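Local coordinates for protein short-chain type dehydrogenase/reductase (Mycobacterium ulcerans, PDB 3SVT) that is a member of the short-chain dehydrogenase/reductase family and probably works as a nicotinamide-dependent oxidoreductase, at residues N190-G195 and I250-G255. Numbering follows the deposited sequence.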
ATOM      1  N   ASN B 190      15.551  -1.537   6.766  1.00 22.34           N
ATOM      2  CA  ASN B 190      14.852  -0.930   5.643  1.00 21.84           C
ATOM      3  C   ASN B 190      15.107  -1.724   4.365  1.00 22.60           C
ATOM      4  O   ASN B 190      16.099  -2.462   4.267  1.00 23.65           O
ATOM      5  CB  ASN B 190      15.309   0.534   5.431  1.00 22.13           C
ATOM      6  CG  ASN B 190      14.997   1.447   6.609  1.00 21.15           C
ATOM      7  OD1 ASN B 190      13.855   1.821   6.810  1.00 22.25           O
ATOM      8  ND2 ASN B 190      16.022   1.838   7.364  1.00 19.63           N
ATOM      9  N   SER B 191      14.220  -1.562   3.385  1.00 22.23           N
ATOM     10  CA  SER B 191      14.377  -2.178   2.062  1.00 22.06           C
ATOM     11  C   SER B 191      14.496  -1.099   0.974  1.00 21.57           C
ATOM     12  O   SER B 191      13.816  -0.076   1.013  1.00 21.67           O
ATOM     13  CB  SER B 191      13.212  -3.106   1.737  1.00 22.53           C
ATOM     14  OG  SER B 191      13.299  -3.535   0.386  1.00 24.56           O
ATOM     15  N   ILE B 192      15.375  -1.351   0.006  1.00 21.61           N
ATOM     16  CA  ILE B 192      15.429  -0.615  -1.229  1.00 21.00           C
ATOM     17  C   ILE B 192      14.937  -1.494  -2.394  1.00 22.75           C
ATOM     18  O   ILE B 192      15.444  -2.603  -2.569  1.00 22.88           O
ATOM     19  CB  ILE B 192      16.869  -0.136  -1.544  1.00 21.37           C
ATOM     20  CG1 ILE B 192      17.422   0.723  -0.388  1.00 21.56           C
ATOM     21  CG2 ILE B 192      16.909   0.627  -2.856  1.00 20.40           C
ATOM     22  CD1 ILE B 192      18.889   0.966  -0.481  1.00 20.65           C
ATOM     23  N   ARG B 193      14.009  -0.977  -3.209  1.00 21.73           N
ATOM     24  CA  ARG B 193      13.570  -1.660  -4.436  1.00 23.98           C
ATOM     25  C   ARG B 193      14.061  -0.915  -5.681  1.00 24.13           C
ATOM     26  O   ARG B 193      13.407   0.039  -6.101  1.00 24.85           O
ATOM     27  CB  ARG B 193      12.043  -1.673  -4.500  1.00 23.55           C
ATOM     28  CG  ARG B 193      11.333  -2.586  -3.478  1.00 25.34           C
ATOM     29  CD  ARG B 193       9.846  -2.242  -3.587  1.00 27.70           C
ATOM     30  NE  ARG B 193       8.933  -3.087  -2.858  1.00 32.26           N
ATOM     31  CZ  ARG B 193       7.717  -2.694  -2.449  1.00 34.25           C
ATOM     32  NH1 ARG B 193       7.271  -1.448  -2.627  1.00 36.32           N
ATOM     33  NH2 ARG B 193       6.964  -3.549  -1.818  1.00 36.20           N
ATOM     34  N   PRO B 194      15.203  -1.319  -6.252  1.00 23.69           N
ATOM     35  CA  PRO B 194      15.676  -0.700  -7.474  1.00 23.67           C
ATOM     36  C   PRO B 194      14.820  -1.048  -8.681  1.00 24.25           C
ATOM     37  O   PRO B 194      14.240  -2.134  -8.737  1.00 24.43           O
ATOM     38  CB  PRO B 194      17.081  -1.286  -7.666  1.00 24.29           C
ATOM     39  CG  PRO B 194      17.355  -2.152  -6.522  1.00 24.36           C
ATOM     40  CD  PRO B 194      16.135  -2.327  -5.723  1.00 24.39           C
ATOM     41  N   GLY B 195      14.748  -0.139  -9.643  1.00 23.88           N
ATOM     42  CA  GLY B 195      14.085  -0.416 -10.911  1.00 24.74           C
ATOM     43  C   GLY B 195      15.110  -1.004 -11.881  1.00 25.67           C
ATOM     44  O   GLY B 195      15.901  -1.871 -11.525  1.00 25.41           O
ATOM     45  N   ILE B 250      11.605   1.542  -0.052  1.00 22.98           N
ATOM     46  CA  ILE B 250      11.823   2.761  -0.858  1.00 22.20           C
ATOM     47  C   ILE B 250      12.296   2.401  -2.273  1.00 22.78           C
ATOM     48  O   ILE B 250      13.315   1.698  -2.423  1.00 23.10           O
ATOM     49  CB  ILE B 250      12.920   3.647  -0.174  1.00 21.97           C
ATOM     50  CG1 ILE B 250      12.489   4.060   1.234  1.00 21.97           C
ATOM     51  CG2 ILE B 250      13.199   4.901  -1.002  1.00 23.00           C
ATOM     52  CD1 ILE B 250      13.606   4.779   2.101  1.00 18.40           C
ATOM     53  N   ASN B 251      11.569   2.855  -3.303  1.00 22.39           N
ATOM     54  CA  ASN B 251      11.958   2.580  -4.663  1.00 22.77           C
ATOM     55  C   ASN B 251      12.973   3.595  -5.163  1.00 22.21           C
ATOM     56  O   ASN B 251      12.800   4.788  -4.950  1.00 22.28           O
ATOM     57  CB  ASN B 251      10.754   2.537  -5.639  1.00 22.80           C
ATOM     58  CG  ASN B 251       9.965   1.244  -5.543  1.00 23.54           C
ATOM     59  OD1 ASN B 251       9.699   0.764  -4.460  1.00 23.57           O
ATOM     60  ND2 ASN B 251       9.568   0.688  -6.694  1.00 25.05           N
ATOM     61  N   VAL B 252      14.027   3.086  -5.815  1.00 22.22           N
ATOM     62  CA  VAL B 252      15.030   3.883  -6.557  1.00 21.44           C
ATOM     63  C   VAL B 252      14.885   3.418  -8.006  1.00 22.00           C
ATOM     64  O   VAL B 252      15.607   2.491  -8.475  1.00 22.53           O
ATOM     65  CB  VAL B 252      16.443   3.634  -6.052  1.00 21.19           C
ATOM     66  CG1 VAL B 252      17.475   4.370  -6.924  1.00 19.15           C
ATOM     67  CG2 VAL B 252      16.566   4.088  -4.575  1.00 21.81           C
ATOM     68  N   ASP B 253      13.926   4.018  -8.700  1.00 21.47           N
ATOM     69  CA  ASP B 253      13.425   3.431  -9.964  1.00 22.31           C
ATOM     70  C   ASP B 253      13.010   4.426 -11.039  1.00 22.81           C
ATOM     71  O   ASP B 253      12.389   4.050 -12.041  1.00 23.81           O
ATOM     72  CB  ASP B 253      12.264   2.494  -9.629  1.00 22.13           C
ATOM     73  CG  ASP B 253      11.016   3.222  -9.175  1.00 22.83           C
ATOM     74  OD1 ASP B 253      10.992   4.475  -9.109  1.00 20.29           O
ATOM     75  OD2 ASP B 253      10.023   2.499  -8.895  1.00 24.15           O
ATOM     76  N   GLY B 254      13.384   5.699 -10.879  1.00 23.10           N
ATOM     77  CA  GLY B 254      12.990   6.731 -11.851  1.00 22.87           C
ATOM     78  C   GLY B 254      11.493   7.046 -11.896  1.00 22.57           C
ATOM     79  O   GLY B 254      11.022   7.727 -12.810  1.00 22.90           O
ATOM     80  N   GLY B 255      10.767   6.566 -10.897  1.00 22.00           N
ATOM     81  CA  GLY B 255       9.326   6.674 -10.809  1.00 22.14           C
ATOM     82  C   GLY B 255       8.546   5.558 -11.494  1.00 22.19           C
ATOM     83  O   GLY B 255       7.332   5.672 -11.659  1.00 22.14           O
TER
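Arg193 and Asn251 lie side by side on one face of two parallel strands, 190-194 and 250-252, whose backbones are tied by a ladder of four hydrogen bonds. Ile250 N gives to Ser191 O (2.9 Å), Arg193 N to Ile250 O, Val252 N to Arg193 O and Gly195 N to Val252 O. CA-H...O contacts accompany the rungs, from Ile192 to Ile250 O, Asn251 to Arg193 O and Pro194 to Val252 O. The tight side is the face that carries Arg193 and Asn251. Arg193 has CG anti to its carbonyl carbon (chi1 -70°) and runs extended to NE, which brings CD to 3.1 Å from Asn251 OD1. The guanidinium stands nearly perpendicular to the amide, at 81°, but Arg193 NH1 stays 3.8 Å from Asn251 OD1, and the aliphatic CD makes the contact. The amide is fixed from its other end: Asn251 ND2 donates to Asp253 OD2 (2.9 Å) and to Ser155 OG. Asp253 OD1 receives Gly255 N, forming an Asx turn just past the strand. Arg193 NE has its salt bridge with Asp172, which also accepts from Ser191 OG, so this partly exposed arginine is steered by a neighbour beyond the pair. On the opposite, buried face the two segments themselves meet more loosely: Ile192 CG2 and Val252 CG2 touch at 3.9 Å, while Met233 of helix 227-238 packs on Ile192, Ile250 and Val252. The pairing joins the last strand of the Rossmann-type parallel sheet of this family to the one before it in the sheet. Helix 152-155 lies against Arg193 and Asn251. Strand 144-149 continues the sheet beyond 190-194, and beyond strand 250-252 comes a second subunit, whose Gln248 accepts from Asn251 N and whose Ile250 packs on its counterpart.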